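Side-chain contacts in probable porin (Pseudomonas aeruginosa, PDB 4FSP), which probably acts as a porin, forming a beta-barrel channel across the outer membrane for passive entry of small solutes: residues L181-N185 / R186-G190; A384-S388 / A389-D393. All coordinates share one frame; numbering follows the deposited sequence.

Both contacts are local, with centres 18 Å apart: contact 1 lies wholly in a loop, and contact 2 joins the end of strand 378-388 to the loop after it. Contact 1 folds its loop back before strand 193-205 and is partly buried, with Leu181, Arg187 and Phe188 inside. Contact 2 is a surface contact that closes the hairpin between strands 378-388 and 394-406. Contact 1 mixes apolar packing with two arginines lying side by side, whose charges nearby loop acids probably offset. In contact 2 a serine hydroxyl and an aspartate take up backbone N-H groups. They meet where Asn185 packs on Ser391. They share neighbours: Tyr309 meets Arg184 and Tyr386, and Glu314 touches residues of both.

Contact 1: residues L181-N185 / R186-G190; sequences LFNRN and RRFAG
The Phe188 ring has Phe182 O at its edge, in the ring plane. Both lie beside a beta turn at 184-187, in the loop before strand 193-205 of an OprD-family barrel. CB of Arg187 sits over the centre of one face of the Phe188 ring. Leu181 crosses the Phe188 side chain at about a right angle, its CD2 coming within 3.4 Å of Phe188 CD2. The guanidinium of Arg187 carries CD of Arg184 over one face, 3.6 Å above its plane. A water sits at its edge, 2.9 Å from Arg187 NH1. Asn185 and Arg186, the central residues of the turn, both have left-handed backbone angles. Arg187 N bonds to Arg184 O at 3.2 Å, from above the carbonyl plane. The two arginine side chains run alongside each other in the same direction, their guanidinium planes 34° apart. Arg187 is extended from CG to NE and reaches salt bridges with Asp311 and Glu314. Arg184 bonds to Tyr309 O and makes a cation-pi contact with the Tyr309 ring. Asp311 and Glu314 probably offset the like charges of the two arginines. Asn183, just before the turn, reaches past it to the residues after it. Its ND2 packs 3.4 Å from Gly190 CA, while OD1 accepts Phe188 N at 2.9 Å, in the carbonyl plane, with an N-H...O angle of 157°.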
ATOM      1  N   LEU A 181      12.097  -9.777  -5.695  1.00 35.36           N
ATOM      2  CA  LEU A 181      10.830 -10.079  -6.344  1.00 31.29           C
ATOM      3  C   LEU A 181      10.032 -11.024  -5.453  1.00 30.27           C
ATOM      4  O   LEU A 181      10.525 -12.078  -5.061  1.00 36.16           O
ATOM      5  CB  LEU A 181      11.095 -10.740  -7.694  1.00 31.25           C
ATOM      6  CG  LEU A 181       9.857 -11.337  -8.360  1.00 32.90           C
ATOM      7  CD1 LEU A 181       8.892 -10.211  -8.745  1.00 23.60           C
ATOM      8  CD2 LEU A 181      10.272 -12.154  -9.573  1.00 32.45           C
ATOM      9  N   PHE A 182       8.809 -10.651  -5.107  1.00 31.08           N
ATOM     10  CA  PHE A 182       7.983 -11.536  -4.295  1.00 38.99           C
ATOM     11  C   PHE A 182       7.442 -12.716  -5.110  1.00 39.97           C
ATOM     12  O   PHE A 182       6.540 -12.535  -5.920  1.00 45.36           O
ATOM     13  CB  PHE A 182       6.823 -10.754  -3.687  1.00 35.87           C
ATOM     14  CG  PHE A 182       5.937 -11.583  -2.805  1.00 41.89           C
ATOM     15  CD1 PHE A 182       6.480 -12.546  -1.966  1.00 41.41           C
ATOM     16  CD2 PHE A 182       4.566 -11.392  -2.804  1.00 42.75           C
ATOM     17  CE1 PHE A 182       5.667 -13.304  -1.147  1.00 40.28           C
ATOM     18  CE2 PHE A 182       3.752 -12.149  -1.985  1.00 40.76           C
ATOM     19  CZ  PHE A 182       4.303 -13.103  -1.154  1.00 34.37           C
ATOM     20  N   ASN A 183       7.979 -13.916  -4.896  1.00 44.44           N
ATOM     21  CA  ASN A 183       7.530 -15.074  -5.666  1.00 52.76           C
ATOM     22  C   ASN A 183       6.051 -15.379  -5.442  1.00 64.69           C
ATOM     23  O   ASN A 183       5.223 -15.008  -6.271  1.00 82.57           O
ATOM     24  CB  ASN A 183       8.403 -16.312  -5.423  1.00 51.26           C
ATOM     25  CG  ASN A 183       8.670 -17.100  -6.707  1.00 55.35           C
ATOM     26  OD1 ASN A 183       7.977 -16.923  -7.714  1.00 54.81           O
ATOM     27  ND2 ASN A 183       9.672 -17.973  -6.674  1.00 50.36           N
ATOM     28  N   ARG A 184       5.723 -16.021  -4.322  1.00 59.51           N
ATOM     29  CA  ARG A 184       4.337 -16.427  -4.016  1.00 53.61           C
ATOM     30  C   ARG A 184       3.807 -17.451  -5.012  1.00 47.78           C
ATOM     31  O   ARG A 184       3.701 -17.157  -6.203  1.00 51.33           O
ATOM     32  CB  ARG A 184       3.374 -15.227  -3.946  1.00 42.38           C
ATOM     33  CG  ARG A 184       1.901 -15.645  -3.893  1.00 43.83           C
ATOM     34  CD  ARG A 184       0.988 -14.528  -3.405  1.00 49.14           C
ATOM     35  NE  ARG A 184      -0.007 -15.045  -2.462  1.00 52.97           N
ATOM     36  CZ  ARG A 184      -0.863 -14.292  -1.776  1.00 50.88           C
ATOM     37  NH1 ARG A 184      -0.871 -12.973  -1.925  1.00 47.84           N
ATOM     38  NH2 ARG A 184      -1.718 -14.868  -0.940  1.00 57.39           N
ATOM     39  N   ASN A 185       3.486 -18.647  -4.522  1.00 44.02           N
ATOM     40  CA  ASN A 185       2.982 -19.736  -5.361  1.00 51.20           C
ATOM     41  C   ASN A 185       3.883 -20.043  -6.568  1.00 52.27           C
ATOM     42  O   ASN A 185       3.400 -20.480  -7.614  1.00 50.31           O
ATOM     43  CB  ASN A 185       1.547 -19.449  -5.835  1.00 61.95           C
ATOM     44  CG  ASN A 185       0.595 -19.125  -4.686  1.00 71.14           C
ATOM     45  OD1 ASN A 185       0.905 -19.357  -3.520  1.00 81.29           O
ATOM     46  ND2 ASN A 185      -0.580 -18.593  -5.021  1.00 68.85           N
ATOM     47  N   ARG A 186       5.185 -19.798  -6.421  1.00 48.26           N
ATOM     48  CA  ARG A 186       6.163 -20.066  -7.484  1.00 52.37           C
ATOM     49  C   ARG A 186       5.832 -19.430  -8.849  1.00 41.84           C
ATOM     50  O   ARG A 186       6.167 -19.997  -9.890  1.00 43.14           O
ATOM     51  CB  ARG A 186       6.354 -21.581  -7.663  1.00 60.71           C
ATOM     52  CG  ARG A 186       6.319 -22.376  -6.366  1.00 70.90           C
ATOM     53  CD  ARG A 186       6.238 -23.876  -6.625  1.00 79.08           C
ATOM     54  NE  ARG A 186       7.557 -24.469  -6.835  1.00 86.79           N
ATOM     55  CZ  ARG A 186       7.951 -25.031  -7.972  1.00 89.40           C
ATOM     56  NH1 ARG A 186       7.120 -25.085  -9.002  1.00 86.47           N
ATOM     57  NH2 ARG A 186       9.171 -25.543  -8.077  1.00 93.63           N
ATOM     58  N   ARG A 187       5.184 -18.267  -8.845  1.00 39.37           N
ATOM     59  CA  ARG A 187       4.782 -17.598 -10.092  1.00 35.90           C
ATOM     60  C   ARG A 187       5.937 -17.341 -11.049  1.00 37.47           C
ATOM     61  O   ARG A 187       5.758 -17.314 -12.273  1.00 42.85           O
ATOM     62  CB  ARG A 187       4.096 -16.266  -9.786  1.00 30.42           C
ATOM     63  CG  ARG A 187       2.681 -16.414  -9.271  1.00 33.87           C
ATOM     64  CD  ARG A 187       2.232 -15.143  -8.581  1.00 30.52           C
ATOM     65  NE  ARG A 187       0.883 -15.310  -8.045  1.00 36.11           N
ATOM     66  CZ  ARG A 187       0.258 -14.402  -7.311  1.00 31.63           C
ATOM     67  NH1 ARG A 187       0.864 -13.252  -7.019  1.00 27.69           N
ATOM     68  NH2 ARG A 187      -0.967 -14.652  -6.870  1.00 35.47           N
ATOM     69  N   PHE A 188       7.116 -17.152 -10.480  1.00 31.87           N
ATOM     70  CA  PHE A 188       8.306 -16.868 -11.254  1.00 43.39           C
ATOM     71  C   PHE A 188       9.348 -17.952 -10.988  1.00 51.45           C
ATOM     72  O   PHE A 188       9.078 -18.880 -10.226  1.00 49.02           O
ATOM     73  CB  PHE A 188       8.798 -15.481 -10.861  1.00 41.37           C
ATOM     74  CG  PHE A 188       7.706 -14.455 -10.873  1.00 41.49           C
ATOM     75  CD1 PHE A 188       7.067 -14.125 -12.070  1.00 38.24           C
ATOM     76  CD2 PHE A 188       7.287 -13.847  -9.698  1.00 25.80           C
ATOM     77  CE1 PHE A 188       6.045 -13.190 -12.094  1.00 28.97           C
ATOM     78  CE2 PHE A 188       6.261 -12.910  -9.711  1.00 24.41           C
ATOM     79  CZ  PHE A 188       5.632 -12.578 -10.914  1.00 26.50           C
ATOM     80  N   ALA A 189      10.518 -17.851 -11.614  1.00 55.12           N
ATOM     81  CA  ALA A 189      11.549 -18.880 -11.459  1.00 64.05           C
ATOM     82  C   ALA A 189      12.117 -18.952 -10.035  1.00 63.60           C
ATOM     83  O   ALA A 189      12.358 -20.039  -9.506  1.00 73.95           O
ATOM     84  CB  ALA A 189      12.661 -18.675 -12.466  1.00 65.94           C
ATOM     85  N   GLY A 190      12.337 -17.793  -9.428  1.00 58.88           N
ATOM     86  CA  GLY A 190      12.806 -17.710  -8.055  1.00 59.37           C
ATOM     87  C   GLY A 190      12.585 -16.301  -7.543  1.00 61.88           C
ATOM     88  O   GLY A 190      12.098 -15.458  -8.298  1.00 61.04           O
TER
HETATM   89  O   HOH W   1       3.539 -12.182  -7.505  1.00 51.08           O

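Contact 2: residues A384-S388 / A389-D393; sequences ATYRS and AFSRD
Ser388 OG takes two backbone N-H groups, from Phe390 N and from Ser391 N, each at 3.2 Å from the oxygen. The bond from Phe390 N, two residues on, closes an ST turn. The hydroxyl sits there because OG lies anti to its own backbone N (chi1 179°), on the side of the following residues. A third partner, Glu358 on the neighbouring strand 358-368, makes a weak bond to the same oxygen. Phe390 swings its ring under this atom, with Ser388 OG 3.5 Å above the centre of one face. Beside it, Ser391 OG lies 2.8 Å from Tyr386 OH, and Glu358 also bonds to the tyrosine hydroxyl. Ser391 OG and Arg392 O both meet the Tyr386 ring at its edge, in its plane, with Arg392 O 3.5 Å from Tyr386 CE2.

At the other end of the loop, Asp393 OD1 accepts Ser388 N at 3.0 Å. This bond is nearly straight (170°), though the N-H comes from above the carboxylate plane. The other oxygen, Asp393 OD2, touches Arg387 CD at 3.6 Å. No N-H of Arg387 points at it, and any attraction is probably one of charge only. Arg387 NH1 instead bonds to Tyr386 O at 2.9 Å and forms a salt bridge with Asp395. The loop thus binds its own strand end through side chains, while Tyr386 and Ile394 bond through their backbones. This is a five-residue loop closing an antiparallel beta hairpin, here the one that leads into the last strand of the porin barrel.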
ATOM      1  N   ALA A 384     -10.781 -13.415   7.604  1.00 39.27           N
ATOM      2  CA  ALA A 384     -10.777 -13.858   6.215  1.00 31.71           C
ATOM      3  C   ALA A 384     -10.917 -15.355   6.053  1.00 38.82           C
ATOM      4  O   ALA A 384     -10.405 -16.138   6.858  1.00 37.31           O
ATOM      5  CB  ALA A 384      -9.530 -13.382   5.501  1.00 28.58           C
ATOM      6  N   THR A 385     -11.606 -15.732   4.982  1.00 35.52           N
ATOM      7  CA  THR A 385     -11.719 -17.112   4.562  1.00 35.07           C
ATOM      8  C   THR A 385     -11.226 -17.207   3.130  1.00 34.17           C
ATOM      9  O   THR A 385     -11.740 -16.508   2.244  1.00 33.28           O
ATOM     10  CB  THR A 385     -13.188 -17.574   4.581  1.00 34.79           C
ATOM     11  OG1 THR A 385     -13.690 -17.512   5.923  1.00 43.84           O
ATOM     12  CG2 THR A 385     -13.282 -18.990   4.068  1.00 34.81           C
ATOM     13  N   TYR A 386     -10.236 -18.068   2.903  1.00 38.37           N
ATOM     14  CA  TYR A 386      -9.647 -18.243   1.575  1.00 33.91           C
ATOM     15  C   TYR A 386      -9.644 -19.702   1.151  1.00 37.15           C
ATOM     16  O   TYR A 386      -9.109 -20.565   1.848  1.00 41.10           O
ATOM     17  CB  TYR A 386      -8.216 -17.701   1.539  1.00 33.57           C
ATOM     18  CG  TYR A 386      -7.447 -18.045   0.275  1.00 37.86           C
ATOM     19  CD1 TYR A 386      -7.753 -17.442  -0.930  1.00 34.07           C
ATOM     20  CD2 TYR A 386      -6.407 -18.965   0.298  1.00 47.41           C
ATOM     21  CE1 TYR A 386      -7.053 -17.744  -2.079  1.00 43.67           C
ATOM     22  CE2 TYR A 386      -5.690 -19.272  -0.855  1.00 41.86           C
ATOM     23  CZ  TYR A 386      -6.021 -18.652  -2.039  1.00 43.65           C
ATOM     24  OH  TYR A 386      -5.335 -18.936  -3.201  1.00 39.57           O
ATOM     25  N   ARG A 387     -10.231 -19.958  -0.009  1.00 35.76           N
ATOM     26  CA  ARG A 387     -10.305 -21.291  -0.567  1.00 42.15           C
ATOM     27  C   ARG A 387      -9.704 -21.261  -1.966  1.00 45.16           C
ATOM     28  O   ARG A 387     -10.021 -20.375  -2.764  1.00 46.47           O
ATOM     29  CB  ARG A 387     -11.767 -21.748  -0.645  1.00 45.46           C
ATOM     30  CG  ARG A 387     -12.482 -21.771   0.690  1.00 44.62           C
ATOM     31  CD  ARG A 387     -11.863 -22.793   1.628  1.00 42.08           C
ATOM     32  NE  ARG A 387     -12.497 -22.783   2.943  1.00 47.48           N
ATOM     33  CZ  ARG A 387     -11.983 -22.201   4.022  1.00 54.13           C
ATOM     34  NH1 ARG A 387     -10.812 -21.574   3.951  1.00 50.83           N
ATOM     35  NH2 ARG A 387     -12.643 -22.246   5.175  1.00 50.70           N
ATOM     36  N   SER A 388      -8.842 -22.229  -2.263  1.00 44.35           N
ATOM     37  CA  SER A 388      -8.242 -22.317  -3.589  1.00 43.26           C
ATOM     38  C   SER A 388      -8.130 -23.753  -4.096  1.00 50.74           C
ATOM     39  O   SER A 388      -7.952 -24.687  -3.305  1.00 54.71           O
ATOM     40  CB  SER A 388      -6.860 -21.644  -3.598  1.00 32.86           C
ATOM     41  OG  SER A 388      -6.269 -21.741  -4.885  1.00 46.35           O
ATOM     42  N   ALA A 389      -8.238 -23.927  -5.413  1.00 49.35           N
ATOM     43  CA  ALA A 389      -8.034 -25.241  -6.021  1.00 49.09           C
ATOM     44  C   ALA A 389      -6.551 -25.579  -6.162  1.00 44.82           C
ATOM     45  O   ALA A 389      -6.190 -26.745  -6.243  1.00 51.01           O
ATOM     46  CB  ALA A 389      -8.713 -25.311  -7.373  1.00 47.93           C
ATOM     47  N   PHE A 390      -5.700 -24.558  -6.194  1.00 43.11           N
ATOM     48  CA  PHE A 390      -4.283 -24.787  -6.470  1.00 52.93           C
ATOM     49  C   PHE A 390      -3.312 -24.385  -5.364  1.00 61.33           C
ATOM     50  O   PHE A 390      -2.124 -24.703  -5.440  1.00 71.83           O
ATOM     51  CB  PHE A 390      -3.879 -24.095  -7.769  1.00 51.30           C
ATOM     52  CG  PHE A 390      -4.257 -22.643  -7.828  1.00 48.27           C
ATOM     53  CD1 PHE A 390      -3.475 -21.680  -7.203  1.00 42.64           C
ATOM     54  CD2 PHE A 390      -5.391 -22.237  -8.523  1.00 45.74           C
ATOM     55  CE1 PHE A 390      -3.821 -20.330  -7.265  1.00 39.84           C
ATOM     56  CE2 PHE A 390      -5.746 -20.894  -8.589  1.00 39.07           C
ATOM     57  CZ  PHE A 390      -4.956 -19.935  -7.961  1.00 38.89           C
ATOM     58  N   SER A 391      -3.795 -23.673  -4.353  1.00 54.38           N
ATOM     59  CA  SER A 391      -2.946 -23.388  -3.197  1.00 52.78           C
ATOM     60  C   SER A 391      -3.665 -23.702  -1.894  1.00 53.19           C
ATOM     61  O   SER A 391      -4.853 -24.069  -1.882  1.00 56.78           O
ATOM     62  CB  SER A 391      -2.431 -21.949  -3.204  1.00 55.32           C
ATOM     63  OG  SER A 391      -3.487 -21.033  -3.005  1.00 65.33           O
ATOM     64  N   ARG A 392      -2.932 -23.562  -0.797  1.00 48.41           N
ATOM     65  CA  ARG A 392      -3.420 -23.991   0.503  1.00 52.04           C
ATOM     66  C   ARG A 392      -4.534 -23.095   1.026  1.00 52.96           C
ATOM     67  O   ARG A 392      -4.381 -21.867   1.100  1.00 48.95           O
ATOM     68  CB  ARG A 392      -2.265 -24.067   1.499  1.00 57.41           C
ATOM     69  CG  ARG A 392      -1.193 -25.074   1.073  1.00 64.96           C
ATOM     70  CD  ARG A 392      -0.064 -25.167   2.081  1.00 69.87           C
ATOM     71  NE  ARG A 392      -0.455 -25.924   3.267  1.00 81.49           N
ATOM     72  CZ  ARG A 392       0.141 -25.812   4.450  1.00 89.44           C
ATOM     73  NH1 ARG A 392       1.147 -24.962   4.611  1.00 87.78           N
ATOM     74  NH2 ARG A 392      -0.277 -26.543   5.474  1.00 92.70           N
ATOM     75  N   ASP A 393      -5.657 -23.724   1.367  1.00 53.24           N
ATOM     76  CA  ASP A 393      -6.790 -23.034   1.969  1.00 51.80           C
ATOM     77  C   ASP A 393      -6.437 -22.503   3.353  1.00 50.24           C
ATOM     78  O   ASP A 393      -5.685 -23.140   4.102  1.00 52.04           O
ATOM     79  CB  ASP A 393      -7.983 -23.981   2.086  1.00 49.33           C
ATOM     80  CG  ASP A 393      -8.446 -24.505   0.745  1.00 51.42           C
ATOM     81  OD1 ASP A 393      -7.811 -24.191  -0.287  1.00 53.55           O
ATOM     82  OD2 ASP A 393      -9.444 -25.249   0.736  1.00 52.34           O
TER